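Local coordinates for EDD domain protein, DegV family (Ruminococcus gnavus, PDB 3JR7) that is of unknown function but probably binds lipids such as fatty acids, as other proteins of the DegV family do, at residues E97-V102 with K129-F134; R87-Y92 with N120-E125; L203-I208 with K222-K227; C236-V241 with K268-V273; L47-E52 with A78-P83. One frame throughout, in Å; residues are numbered along the deposited sequence.

Contact 1 (E97-V102 with K129-F134). With PO4 (phosphate ion), chain D.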
# COMPACT_ATOMS: atom_id res chain seq x y z
N GLU A 97 -10.95 -16.99 -14.36
CA GLU A 97 -10.22 -16.94 -15.63
C GLU A 97 -9.10 -15.91 -15.59
O GLU A 97 -8.01 -16.15 -16.12
CB GLU A 97 -11.20 -16.56 -16.75
CG GLU A 97 -10.58 -16.38 -18.12
CD GLU A 97 -11.59 -15.99 -19.15
OE1 GLU A 97 -12.52 -15.21 -18.83
OE2 GLU A 97 -11.44 -16.45 -20.29
N ARG A 98 -9.36 -14.76 -14.99
CA ARG A 98 -8.42 -13.65 -15.04
C ARG A 98 -7.88 -13.37 -13.65
O ARG A 98 -8.64 -13.16 -12.71
CB ARG A 98 -9.12 -12.41 -15.61
CG ARG A 98 -9.78 -12.67 -16.96
CD ARG A 98 -10.44 -11.46 -17.57
NE ARG A 98 -11.61 -11.04 -16.83
CZ ARG A 98 -12.81 -11.66 -16.83
NH1 ARG A 98 -13.00 -12.80 -17.52
NH2 ARG A 98 -13.83 -11.13 -16.12
N ILE A 99 -6.56 -13.37 -13.52
CA ILE A 99 -5.88 -13.11 -12.26
C ILE A 99 -5.09 -11.80 -12.31
O ILE A 99 -4.22 -11.62 -13.18
CB ILE A 99 -4.93 -14.23 -11.89
CG1 ILE A 99 -5.69 -15.58 -11.93
CG2 ILE A 99 -4.29 -13.94 -10.49
CD1 ILE A 99 -6.79 -15.74 -10.84
N TYR A 100 -5.38 -10.91 -11.38
CA TYR A 100 -4.70 -9.61 -11.28
C TYR A 100 -4.00 -9.60 -9.95
O TYR A 100 -4.62 -9.88 -8.95
CB TYR A 100 -5.72 -8.46 -11.33
CG TYR A 100 -6.57 -8.43 -12.56
CD1 TYR A 100 -6.07 -7.95 -13.77
CD2 TYR A 100 -7.90 -8.86 -12.52
CE1 TYR A 100 -6.84 -7.94 -14.91
CE2 TYR A 100 -8.71 -8.82 -13.67
CZ TYR A 100 -8.16 -8.36 -14.86
OH TYR A 100 -8.91 -8.31 -15.99
N VAL A 101 -2.72 -9.29 -9.91
CA VAL A 101 -1.94 -9.31 -8.67
C VAL A 101 -1.44 -7.89 -8.41
O VAL A 101 -0.91 -7.22 -9.33
CB VAL A 101 -0.77 -10.31 -8.76
CG1 VAL A 101 -0.13 -10.57 -7.36
CG2 VAL A 101 -1.22 -11.63 -9.40
N VAL A 102 -1.60 -7.40 -7.19
CA VAL A 102 -1.15 -6.05 -6.83
C VAL A 102 -0.17 -6.14 -5.68
O VAL A 102 -0.50 -6.75 -4.67
CB VAL A 102 -2.32 -5.18 -6.39
CG1 VAL A 102 -1.78 -3.72 -6.03
CG2 VAL A 102 -3.38 -5.13 -7.50
N LYS A 129 -2.18 -18.95 -18.45
CA LYS A 129 -3.37 -18.35 -17.85
C LYS A 129 -3.20 -16.86 -17.94
O LYS A 129 -2.07 -16.37 -17.99
CB LYS A 129 -3.55 -18.82 -16.39
CG LYS A 129 -4.89 -18.43 -15.77
CD LYS A 129 -5.10 -18.97 -14.33
CE LYS A 129 -6.56 -18.92 -13.99
NZ LYS A 129 -6.86 -19.11 -12.59
N GLN A 130 -4.32 -16.12 -17.95
CA GLN A 130 -4.26 -14.68 -17.94
C GLN A 130 -3.97 -14.26 -16.51
O GLN A 130 -4.86 -14.17 -15.68
CB GLN A 130 -5.56 -14.07 -18.46
CG GLN A 130 -5.72 -14.18 -20.02
CD GLN A 130 -7.17 -13.96 -20.47
OE1 GLN A 130 -8.08 -14.51 -19.90
NE2 GLN A 130 -7.36 -13.13 -21.46
N ILE A 131 -2.69 -14.00 -16.24
CA ILE A 131 -2.20 -13.52 -14.97
C ILE A 131 -1.34 -12.28 -15.21
O ILE A 131 -0.40 -12.30 -16.01
CB ILE A 131 -1.31 -14.56 -14.28
CG1 ILE A 131 -2.06 -15.88 -14.11
CG2 ILE A 131 -0.85 -14.03 -12.90
CD1 ILE A 131 -1.14 -17.07 -13.78
N HIS A 132 -1.65 -11.19 -14.53
CA HIS A 132 -0.86 -9.98 -14.62
C HIS A 132 -0.50 -9.48 -13.24
O HIS A 132 -1.38 -9.32 -12.38
CB HIS A 132 -1.56 -8.87 -15.42
CG HIS A 132 -0.68 -7.68 -15.62
ND1 HIS A 132 0.24 -7.62 -16.64
CD2 HIS A 132 -0.48 -6.57 -14.86
CE1 HIS A 132 0.92 -6.49 -16.54
NE2 HIS A 132 0.51 -5.84 -15.47
N VAL A 133 0.79 -9.22 -13.03
CA VAL A 133 1.29 -8.68 -11.78
C VAL A 133 1.51 -7.13 -11.93
O VAL A 133 2.32 -6.70 -12.78
CB VAL A 133 2.60 -9.35 -11.36
CG1 VAL A 133 3.06 -8.77 -10.03
CG2 VAL A 133 2.41 -10.87 -11.23
N PHE A 134 0.80 -6.32 -11.14
CA PHE A 134 0.96 -4.86 -11.13
C PHE A 134 1.97 -4.49 -10.01
O PHE A 134 1.77 -4.79 -8.84
CB PHE A 134 -0.36 -4.14 -10.87
CG PHE A 134 -1.42 -4.36 -11.90
CD1 PHE A 134 -1.40 -3.66 -13.10
CD2 PHE A 134 -2.47 -5.22 -11.64
CE1 PHE A 134 -2.38 -3.88 -14.07
CE2 PHE A 134 -3.45 -5.44 -12.57
CZ PHE A 134 -3.42 -4.78 -13.79
P PO4 D . -10.49 -11.50 -22.43
O1 PO4 D . -10.51 -12.71 -21.47
O2 PO4 D . -10.67 -10.25 -21.61
O3 PO4 D . -9.16 -11.39 -23.11
O4 PO4 D . -11.52 -11.58 -23.55
O HOH W 1 -7.02 -17.23 -18.33
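With CG anti to the carbonyl carbon in both residues (chi1 -58° in Tyr100, -62° in Phe134), Tyr100 and Phe134 lean the same way and lie side by side. Tyr100 CD1 then meets the rim of the Phe134 ring at CE2, 3.8 Å away. CD2 of His132 sits over the centre of one Phe134 face, and the imidazole NE2 is hydrogen-bonded to Glu168. Beneath the side chains, strands 98-102 and 130-134 run parallel through four backbone bonds, among them Val101 N to His132 O (2.8 Å) and Phe134 N to Val101 O (2.6 Å). This is the strand pair of a beta-alpha-beta unit whose crossover is helix 111-126. Ile99, Val101, Ile131 and Val133 fill the other face, under helix 85-92, where Val101 CB lies 4.1 Å from Val133 CG2. Where the strands begin, a water joins Glu97 O (2.7 Å) to Gln130 N (2.9 Å), and Gln130 NE2 reaches phosphate O1 at 3.2 Å. The aliphatic chain of Lys129 passes Ile99 CG1, taking NZ to the carbonyl oxygens of Tyr92, Cys94 and Ala96. Three carbonyls around one ammonium would probably stabilise its charge beside the apolar side chain of Ile99.

Contact 2 (R87-Y92 with N120-E125)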
# COMPACT_ATOMS: atom_id res chain seq x y z
N ARG A 87 3.52 -19.53 -2.68
CA ARG A 87 2.26 -19.02 -2.20
C ARG A 87 1.51 -18.24 -3.28
O ARG A 87 0.30 -18.30 -3.36
CB ARG A 87 2.44 -18.10 -1.01
CG ARG A 87 1.38 -18.32 0.06
CD ARG A 87 1.99 -19.06 1.28
NE ARG A 87 3.33 -18.50 1.49
CZ ARG A 87 3.59 -17.23 1.85
NH1 ARG A 87 2.59 -16.35 2.11
NH2 ARG A 87 4.88 -16.86 1.95
N TYR A 88 2.23 -17.45 -4.07
CA TYR A 88 1.56 -16.70 -5.13
C TYR A 88 1.00 -17.67 -6.17
O TYR A 88 -0.16 -17.55 -6.60
CB TYR A 88 2.51 -15.72 -5.77
CG TYR A 88 2.60 -14.37 -5.08
CD1 TYR A 88 1.52 -13.48 -5.11
CD2 TYR A 88 3.81 -13.93 -4.50
CE1 TYR A 88 1.60 -12.27 -4.53
CE2 TYR A 88 3.91 -12.66 -3.95
CZ TYR A 88 2.78 -11.86 -3.97
OH TYR A 88 2.84 -10.61 -3.44
N MSE A 89 1.83 -18.66 -6.54
CA MSE A 89 1.37 -19.67 -7.50
C MSE A 89 0.07 -20.33 -7.07
O MSE A 89 -0.86 -20.46 -7.86
CB MSE A 89 2.43 -20.75 -7.75
CG MSE A 89 2.00 -21.73 -8.86
SE MSE A 89 3.10 -23.34 -8.90
CE MSE A 89 2.09 -24.32 -7.52
N GLU A 90 0.01 -20.74 -5.83
CA GLU A 90 -1.19 -21.40 -5.31
C GLU A 90 -2.41 -20.47 -5.36
O GLU A 90 -3.52 -20.92 -5.64
CB GLU A 90 -0.94 -21.91 -3.88
CG GLU A 90 0.10 -23.05 -3.82
CD GLU A 90 0.68 -23.33 -2.41
OE1 GLU A 90 0.14 -22.79 -1.42
OE2 GLU A 90 1.67 -24.11 -2.32
N SER A 91 -2.22 -19.18 -5.12
CA SER A 91 -3.33 -18.22 -5.20
C SER A 91 -3.82 -18.03 -6.64
O SER A 91 -4.97 -17.64 -6.86
CB SER A 91 -2.95 -16.87 -4.60
OG SER A 91 -2.10 -16.10 -5.48
N TYR A 92 -2.96 -18.27 -7.62
CA TYR A 92 -3.36 -18.12 -9.02
C TYR A 92 -4.20 -19.32 -9.46
O TYR A 92 -5.06 -19.24 -10.35
CB TYR A 92 -2.13 -17.99 -9.93
CG TYR A 92 -1.13 -16.90 -9.60
CD1 TYR A 92 -1.47 -15.82 -8.77
CD2 TYR A 92 0.16 -16.94 -10.12
CE1 TYR A 92 -0.54 -14.81 -8.47
CE2 TYR A 92 1.07 -15.96 -9.84
CZ TYR A 92 0.72 -14.89 -9.01
OH TYR A 92 1.65 -13.90 -8.75
N ASN A 120 5.64 -17.72 -13.35
CA ASN A 120 6.48 -18.63 -14.14
C ASN A 120 6.27 -20.08 -13.69
O ASN A 120 6.08 -20.98 -14.52
CB ASN A 120 7.93 -18.19 -14.09
CG ASN A 120 8.13 -16.86 -14.80
OD1 ASN A 120 7.36 -16.51 -15.67
ND2 ASN A 120 9.12 -16.10 -14.40
N LEU A 121 6.25 -20.29 -12.38
CA LEU A 121 6.01 -21.61 -11.81
C LEU A 121 4.62 -22.09 -12.21
O LEU A 121 4.45 -23.26 -12.62
CB LEU A 121 6.18 -21.59 -10.28
CG LEU A 121 7.58 -21.22 -9.77
CD1 LEU A 121 7.56 -21.17 -8.23
CD2 LEU A 121 8.64 -22.23 -10.33
N TYR A 122 3.63 -21.22 -12.09
CA TYR A 122 2.24 -21.59 -12.52
C TYR A 122 2.23 -22.17 -13.93
O TYR A 122 1.59 -23.20 -14.19
CB TYR A 122 1.26 -20.38 -12.47
CG TYR A 122 -0.14 -20.81 -12.82
CD1 TYR A 122 -1.01 -21.27 -11.85
CD2 TYR A 122 -0.54 -20.85 -14.13
CE1 TYR A 122 -2.27 -21.74 -12.18
CE2 TYR A 122 -1.83 -21.33 -14.47
CZ TYR A 122 -2.65 -21.76 -13.50
OH TYR A 122 -3.88 -22.26 -13.84
N GLU A 123 2.89 -21.48 -14.83
CA GLU A 123 2.82 -21.83 -16.22
C GLU A 123 3.56 -23.14 -16.50
O GLU A 123 3.11 -23.91 -17.36
CB GLU A 123 3.24 -20.66 -17.10
CG GLU A 123 2.16 -19.56 -16.98
CD GLU A 123 2.25 -18.42 -17.97
OE1 GLU A 123 3.38 -17.97 -18.26
OE2 GLU A 123 1.16 -17.97 -18.44
N GLU A 124 4.61 -23.42 -15.71
CA GLU A 124 5.33 -24.68 -15.80
C GLU A 124 4.50 -25.82 -15.29
O GLU A 124 4.64 -26.92 -15.79
CB GLU A 124 6.63 -24.65 -15.00
CG GLU A 124 7.61 -23.73 -15.59
CD GLU A 124 8.79 -23.45 -14.70
OE1 GLU A 124 8.90 -24.07 -13.63
OE2 GLU A 124 9.60 -22.59 -15.10
N GLU A 125 3.64 -25.58 -14.30
CA GLU A 125 2.85 -26.61 -13.72
C GLU A 125 1.47 -26.75 -14.38
O GLU A 125 0.96 -27.84 -14.45
CB GLU A 125 2.66 -26.41 -12.22
CG GLU A 125 3.96 -26.21 -11.45
CD GLU A 125 4.89 -27.47 -11.43
OE1 GLU A 125 4.42 -28.59 -11.66
OE2 GLU A 125 6.06 -27.30 -11.14
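Met89, a selenomethionine, and Leu121 cross at about a right angle, with SE of Met89 3.8 Å from Leu121 CB. The Met89 chain leaves its helix with CG anti to the backbone N (chi1 -174°), which sets CG against the backbone of the other helix, 3.7 Å from Tyr122 N. Farther out the same selenium rests on the aliphatic part of Glu125, 3.9 Å from CG. Tyr122 turns the other way, toward the end of helix 85-92. Tyr122 CD1 comes to 4.0 Å from Tyr92 CB, while Met89 O lies near the plane of the Tyr122 ring, at its edge. In return, Tyr122 CB sits at the edge of the Tyr92 ring, so the two tyrosines meet CB to ring rather than stacked. The segments 87-92 and 120-125 cross at -56° with their axes 9.0 Å apart, two helices packed on the same face of the mixed sheet of this alpha/beta domain. An alanine at Tyr122 would probably open a gap beside Tyr92 CB and Met89 O, where CD1 and CE1 now lie, and leave Lys129 without the ring it packs against. Tyr92 is fixed separately: its hydroxyl is hydrogen-bonded to Ala115 O, and one face of its ring has Tyr88 O 3.0 Å above the plane, toward the rim. That carbonyl also accepts from Ser91 OG at 2.7 Å.

Contact 3 (L203-I208 with K222-K227); sequences LNIKPI and KARGMK
Three backbone hydrogen bonds tie Asn204 and Lys206 to Ala223 and Gly225. The bond from Lys206 N to Ala223 O is short, 2.6 Å, and nearly straight at 168°. Its return, Ala223 N to Lys206 O at 3.2 Å, is more bent, with the donor above the carbonyl plane. Gly225 N gives the third to Asn204 O, 2.7 Å away. Together they close the open end of the beta hairpin of strands 205-211 and 217-224, the latter an outermost strand of its sheet within the chain. Gly225, with phi at +82°, stands at the N-cap of helix 226-240; a CB there would press on the carbonyl oxygen of Arg224.

Among the apolar contacts, Ile205 CD1 reaches across to both neighbours on its face, 4.0 Å from Lys222 CD and as far from Arg224 CG. On the opposite face the Lys206 chain, bent at chi2 (-63°), crosses selenomethionine Met226 at about a right angle. Lys206 CE and Met226 CE are 3.4 Å apart, a tight fit. Farther along, Ile208 CD1 lies 3.6 Å from Lys222 CA. The Asn204 side chain crosses the aliphatic part of Arg224 at a slant, with Asn204 ND2 3.8 Å from Arg224 CB.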
# COMPACT_ATOMS: atom_id res chain seq x y z
N LEU A 203 14.23 18.93 17.15
CA LEU A 203 13.74 17.60 17.56
C LEU A 203 12.27 17.29 17.16
O LEU A 203 11.89 16.11 17.13
CB LEU A 203 13.95 17.36 19.06
CG LEU A 203 15.35 16.86 19.48
CD1 LEU A 203 15.49 16.80 21.01
CD2 LEU A 203 15.69 15.48 18.84
N ASN A 204 11.48 18.32 16.86
CA ASN A 204 10.11 18.12 16.41
C ASN A 204 9.95 18.23 14.88
O ASN A 204 8.81 18.26 14.40
CB ASN A 204 9.12 19.07 17.12
CG ASN A 204 9.43 20.55 16.89
OD1 ASN A 204 10.58 20.93 16.59
ND2 ASN A 204 8.41 21.41 17.09
N ILE A 205 11.05 18.27 14.13
CA ILE A 205 10.96 18.31 12.66
C ILE A 205 10.28 17.05 12.13
O ILE A 205 10.59 15.97 12.58
CB ILE A 205 12.33 18.45 11.99
CG1 ILE A 205 12.64 19.92 11.84
CG2 ILE A 205 12.25 18.12 10.55
CD1 ILE A 205 11.84 20.50 10.67
N LYS A 206 9.30 17.20 11.27
CA LYS A 206 8.63 16.04 10.67
C LYS A 206 8.81 16.14 9.15
O LYS A 206 8.26 17.05 8.55
CB LYS A 206 7.14 16.04 11.00
CG LYS A 206 6.78 16.03 12.45
CD LYS A 206 7.24 14.78 13.13
CE LYS A 206 6.58 14.60 14.43
NZ LYS A 206 7.38 15.17 15.54
N PRO A 207 9.58 15.22 8.52
CA PRO A 207 9.61 15.13 7.08
C PRO A 207 8.26 14.77 6.46
O PRO A 207 7.55 13.91 6.98
CB PRO A 207 10.62 14.01 6.80
CG PRO A 207 11.39 13.84 8.03
CD PRO A 207 10.49 14.24 9.15
N ILE A 208 7.91 15.42 5.37
CA ILE A 208 6.82 14.98 4.55
C ILE A 208 7.47 14.12 3.46
O ILE A 208 8.31 14.60 2.68
CB ILE A 208 6.05 16.11 3.89
CG1 ILE A 208 5.27 16.97 4.92
CG2 ILE A 208 5.05 15.50 2.88
CD1 ILE A 208 6.17 17.83 5.83
N LYS A 222 9.32 19.45 4.85
CA LYS A 222 9.46 19.23 6.26
C LYS A 222 8.86 20.41 6.99
O LYS A 222 8.69 21.48 6.43
CB LYS A 222 10.94 19.11 6.66
CG LYS A 222 11.71 20.40 6.44
CD LYS A 222 13.15 20.22 6.85
CE LYS A 222 13.91 21.55 6.69
NZ LYS A 222 15.38 21.23 6.86
N ALA A 223 8.56 20.18 8.25
CA ALA A 223 7.96 21.18 9.10
C ALA A 223 8.24 20.84 10.55
O ALA A 223 8.39 19.65 10.90
CB ALA A 223 6.45 21.24 8.87
N ARG A 224 8.20 21.85 11.42
CA ARG A 224 8.28 21.63 12.86
C ARG A 224 6.95 21.27 13.44
O ARG A 224 6.03 22.05 13.43
CB ARG A 224 8.85 22.85 13.56
CG ARG A 224 10.25 23.14 13.16
CD ARG A 224 10.89 24.11 14.12
NE ARG A 224 12.26 24.36 13.71
CZ ARG A 224 13.07 25.24 14.30
NH1 ARG A 224 12.66 25.97 15.33
NH2 ARG A 224 14.29 25.39 13.85
N GLY A 225 6.85 20.08 13.97
CA GLY A 225 5.61 19.60 14.55
C GLY A 225 4.61 19.04 13.54
O GLY A 225 4.56 19.43 12.36
N MSE A 226 3.78 18.15 14.04
CA MSE A 226 2.89 17.37 13.21
C MSE A 226 1.81 18.24 12.58
O MSE A 226 1.35 17.97 11.48
CB MSE A 226 2.28 16.30 14.12
CG MSE A 226 1.43 15.37 13.49
SE MSE A 226 2.18 14.48 11.96
CE MSE A 226 3.78 13.66 12.78
N LYS A 227 1.36 19.27 13.30
CA LYS A 227 0.25 20.08 12.82
C LYS A 227 0.65 20.81 11.55
O LYS A 227 -0.11 20.82 10.55
CB LYS A 227 -0.17 21.09 13.88
CG LYS A 227 -1.41 21.87 13.48
CD LYS A 227 -1.80 22.89 14.57
CE LYS A 227 -1.93 24.29 14.02
NZ LYS A 227 -0.61 24.82 13.47

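Contact 4 (C236-V241 with K268-V273)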
# COMPACT_ATOMS: atom_id res chain seq x y z
N CYS A 236 1.28 19.49 -0.64
CA CYS A 236 2.03 18.69 -1.63
C CYS A 236 1.08 17.86 -2.47
O CYS A 236 1.20 17.80 -3.71
CB CYS A 236 3.01 17.76 -0.97
SG CYS A 236 4.41 18.56 -0.23
N VAL A 237 0.11 17.23 -1.82
CA VAL A 237 -0.85 16.39 -2.53
C VAL A 237 -1.60 17.25 -3.52
O VAL A 237 -1.74 16.89 -4.71
CB VAL A 237 -1.87 15.75 -1.58
CG1 VAL A 237 -2.86 14.94 -2.38
CG2 VAL A 237 -1.16 14.90 -0.50
N ALA A 238 -2.02 18.42 -3.05
CA ALA A 238 -2.79 19.34 -3.88
C ALA A 238 -2.00 19.88 -5.08
O ALA A 238 -2.56 20.06 -6.16
CB ALA A 238 -3.37 20.49 -3.03
N ALA A 239 -0.70 20.11 -4.89
CA ALA A 239 0.16 20.60 -5.98
C ALA A 239 0.33 19.60 -7.14
O ALA A 239 0.59 20.01 -8.26
CB ALA A 239 1.54 21.00 -5.44
N ASP A 240 0.24 18.31 -6.84
CA ASP A 240 0.48 17.27 -7.83
C ASP A 240 -0.82 16.76 -8.43
O ASP A 240 -0.80 16.21 -9.52
CB ASP A 240 1.21 16.06 -7.21
CG ASP A 240 2.63 16.36 -6.79
OD1 ASP A 240 3.26 17.30 -7.35
OD2 ASP A 240 3.12 15.63 -5.88
N VAL A 241 -1.94 16.89 -7.76
CA VAL A 241 -3.11 16.11 -8.19
C VAL A 241 -3.67 16.73 -9.48
O VAL A 241 -3.62 17.94 -9.64
CB VAL A 241 -4.18 15.92 -7.08
CG1 VAL A 241 -4.97 17.24 -6.79
CG2 VAL A 241 -5.18 14.78 -7.47
N LYS A 268 -9.79 18.21 1.56
CA LYS A 268 -11.07 18.66 1.02
C LYS A 268 -11.17 20.17 0.84
O LYS A 268 -11.89 20.65 -0.02
CB LYS A 268 -12.18 18.21 1.93
CG LYS A 268 -13.55 18.45 1.40
CD LYS A 268 -14.58 17.65 2.20
CE LYS A 268 -15.82 17.33 1.38
NZ LYS A 268 -16.71 18.48 1.26
N GLU A 269 -10.44 20.93 1.64
CA GLU A 269 -10.35 22.35 1.45
C GLU A 269 -9.58 22.72 0.16
O GLU A 269 -9.75 23.84 -0.35
CB GLU A 269 -9.63 23.01 2.63
CG GLU A 269 -10.27 22.92 3.98
CD GLU A 269 -9.44 23.62 5.06
OE1 GLU A 269 -8.20 23.38 5.21
OE2 GLU A 269 -10.05 24.44 5.77
N ARG A 270 -8.70 21.83 -0.29
CA ARG A 270 -7.80 22.09 -1.38
C ARG A 270 -8.25 21.56 -2.75
O ARG A 270 -7.87 22.11 -3.73
CB ARG A 270 -6.39 21.62 -1.05
CG ARG A 270 -5.80 22.29 0.16
CD ARG A 270 -4.68 21.57 0.79
NE ARG A 270 -3.96 22.50 1.61
CZ ARG A 270 -4.46 23.07 2.69
NH1 ARG A 270 -3.74 23.92 3.33
NH2 ARG A 270 -5.67 22.78 3.10
N PHE A 271 -9.03 20.50 -2.80
CA PHE A 271 -9.54 19.95 -4.07
C PHE A 271 -10.69 18.98 -3.83
O PHE A 271 -10.83 18.39 -2.76
CB PHE A 271 -8.45 19.25 -4.89
CG PHE A 271 -7.69 18.16 -4.13
CD1 PHE A 271 -8.13 16.83 -4.15
CD2 PHE A 271 -6.55 18.48 -3.43
CE1 PHE A 271 -7.43 15.82 -3.49
CE2 PHE A 271 -5.83 17.49 -2.76
CZ PHE A 271 -6.28 16.16 -2.76
N ALA A 272 -11.49 18.79 -4.87
CA ALA A 272 -12.67 17.92 -4.79
C ALA A 272 -12.32 16.56 -5.39
O ALA A 272 -11.81 16.48 -6.50
CB ALA A 272 -13.87 18.59 -5.56
N VAL A 273 -12.64 15.48 -4.70
CA VAL A 273 -12.39 14.14 -5.22
C VAL A 273 -13.70 13.45 -5.43
O VAL A 273 -14.70 13.93 -4.97
CB VAL A 273 -11.59 13.29 -4.23
CG1 VAL A 273 -10.16 13.75 -4.19
CG2 VAL A 273 -12.27 13.31 -2.86
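Phe271 is covered on one ring face by Val241, whose CG1 stands 3.9 Å from the ring centroid and 11° off its normal, a CH-pi contact. That methyl is placed over the ring by a chi1 of 73°, which sets Val241 CG1 between the backbone N and the carbonyl carbon. The rest of the ring packs on the helix end. Phe271 CZ is 3.7 Å from Val237 CG1, the two side chains crossing at about a right angle, and Phe271 CE2 is 3.7 Å from Ala238 CA. Ala238 CB also touches Arg270 CB at 3.8 Å, while the guanidinium of Arg270 goes on to a salt bridge with Asp235. An alanine at Phe271 would probably leave Val241 CG1 without its aromatic face and open a gap beside Val237 and Ala238, where CE2 and CZ now lie. No hydrogen bond crosses the contact: it is apolar packing where helices 226-240 and 257-270 end beside one another, with Phe271 also touching Leu249 of strand 248-253, helix-on-sheet layering of an alpha/beta domain.

Contact 5 (L47-E52 with A78-P83)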
# COMPACT_ATOMS: atom_id res chain seq x y z
N LEU A 47 2.46 -11.41 3.95
CA LEU A 47 3.87 -11.29 4.25
C LEU A 47 4.16 -11.80 5.66
O LEU A 47 3.23 -12.04 6.44
CB LEU A 47 4.33 -9.83 4.15
CG LEU A 47 4.62 -9.32 2.75
CD1 LEU A 47 3.33 -8.83 2.03
CD2 LEU A 47 5.72 -8.25 2.79
N GLY A 48 5.44 -11.95 5.97
CA GLY A 48 5.89 -12.32 7.34
C GLY A 48 6.41 -11.13 8.12
O GLY A 48 6.94 -10.20 7.54
N ILE A 49 6.26 -11.17 9.45
CA ILE A 49 6.83 -10.14 10.32
C ILE A 49 7.61 -10.86 11.39
O ILE A 49 7.13 -11.82 11.94
CB ILE A 49 5.76 -9.26 10.99
CG1 ILE A 49 5.01 -8.42 9.96
CG2 ILE A 49 6.37 -8.33 12.11
CD1 ILE A 49 3.58 -8.09 10.41
N GLN A 50 8.82 -10.39 11.64
CA GLN A 50 9.73 -10.97 12.63
C GLN A 50 10.23 -9.90 13.61
O GLN A 50 10.87 -8.93 13.22
CB GLN A 50 10.90 -11.62 11.89
CG GLN A 50 10.40 -12.66 10.84
CD GLN A 50 10.22 -12.10 9.40
OE1 GLN A 50 10.97 -11.22 8.96
NE2 GLN A 50 9.26 -12.65 8.66
N ILE A 51 9.91 -10.09 14.89
CA ILE A 51 10.33 -9.17 15.97
C ILE A 51 10.87 -10.04 17.11
O ILE A 51 10.14 -10.83 17.69
CB ILE A 51 9.18 -8.32 16.51
CG1 ILE A 51 8.58 -7.47 15.40
CG2 ILE A 51 9.71 -7.38 17.64
CD1 ILE A 51 7.18 -7.02 15.67
N GLU A 52 12.15 -9.93 17.37
CA GLU A 52 12.82 -10.78 18.38
C GLU A 52 12.60 -12.25 18.03
O GLU A 52 13.06 -12.66 16.97
CB GLU A 52 12.39 -10.37 19.79
CG GLU A 52 12.95 -9.01 20.12
CD GLU A 52 12.50 -8.44 21.47
OE1 GLU A 52 11.35 -8.70 21.92
OE2 GLU A 52 13.34 -7.70 22.04
N ALA A 78 11.95 -4.29 13.97
CA ALA A 78 11.22 -5.38 13.30
C ALA A 78 11.81 -5.68 11.91
O ALA A 78 12.41 -4.82 11.29
CB ALA A 78 9.74 -5.05 13.18
N LYS A 79 11.67 -6.92 11.46
CA LYS A 79 12.12 -7.35 10.11
C LYS A 79 10.90 -7.94 9.46
O LYS A 79 9.97 -8.36 10.15
CB LYS A 79 13.21 -8.43 10.16
CG LYS A 79 14.55 -7.99 10.76
CD LYS A 79 15.13 -6.70 10.12
CE LYS A 79 15.79 -5.82 11.19
NZ LYS A 79 16.55 -4.62 10.66
N THR A 80 10.88 -7.95 8.13
CA THR A 80 9.71 -8.45 7.40
C THR A 80 10.17 -9.35 6.24
O THR A 80 11.35 -9.32 5.85
CB THR A 80 8.82 -7.28 6.92
OG1 THR A 80 9.56 -6.35 6.12
CG2 THR A 80 8.20 -6.54 8.14
N SER A 81 9.26 -10.15 5.70
CA SER A 81 9.62 -10.97 4.53
C SER A 81 8.48 -10.97 3.54
O SER A 81 7.33 -11.04 3.93
CB SER A 81 9.96 -12.43 4.94
OG SER A 81 8.97 -12.97 5.78
N CYS A 82 8.81 -10.97 2.25
CA CYS A 82 7.77 -10.98 1.21
C CYS A 82 7.17 -12.40 1.10
O CYS A 82 7.71 -13.36 1.63
CB CYS A 82 8.37 -10.50 -0.10
SG CYS A 82 9.63 -11.66 -0.78
N PRO A 83 6.01 -12.55 0.44
CA PRO A 83 5.47 -13.90 0.27
C PRO A 83 6.35 -14.68 -0.69
O PRO A 83 7.07 -14.06 -1.47
CB PRO A 83 4.12 -13.65 -0.40
CG PRO A 83 3.83 -12.22 -0.17
CD PRO A 83 5.14 -11.55 -0.20
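Segments 47-52 and 78-83 run antiparallel, their strand axes at 157° and 4.6 Å apart. Gly48 with Ser81 and Gln50 with Lys79 are hydrogen-bonded pairs; Ile49 with Thr80, between them, is a non-hydrogen-bonded pair. Gly48 N gives to Ser81 O at 2.9 Å, and Lys79 N to Gln50 O at 2.8 Å. Of the side chains, Ile49 and Thr80 lie side by side, Ile49 CG1 4.1 Å from Thr80 CG2. At one end of the pairing Ile51 CG1 presses tightly on Ala78 CB, 3.5 Å away. At the other, Leu47 crosses Pro83 obliquely, its CG 3.7 Å from Pro83 CD, and Leu47 CB lies only 3.2 Å from Ser81 O. Leu47, Thr80, Ser81 and Cys82 belong to the pocket that holds a polyether molecule, probably from the crystallisation medium, and Thr80 OG1 is hydrogen-bonded to the hydroxyl of Tyr288. The pocket wall here thus mixes apolar carbon with polar groups, a character that could suit a lipid, as inferred for the family.

How the contacts relate
Along the chain contact 5 closes first; contacts 2 and 1 then alternate their segments, and contacts 3 and 4 follow in series. Contacts 1 and 2 are neighbours, with centres about 11 Å apart: strand 98-103 follows helix 85-92 in sequence, and helix 111-126 leads on to strand 130-135. Contact 5, about 25 Å from contact 1 between centres, belongs to the same mixed sheet and touches contact 2 through Pro83 and Tyr88. Contacts 3 and 4 share helix 226-240, at its start and its end, their centres about 20 Å apart, around the second sheet. Contact 3 lies across the chain's centre from contact 1, about 40 Å away between centres, while contact 5 lines the ligand pocket.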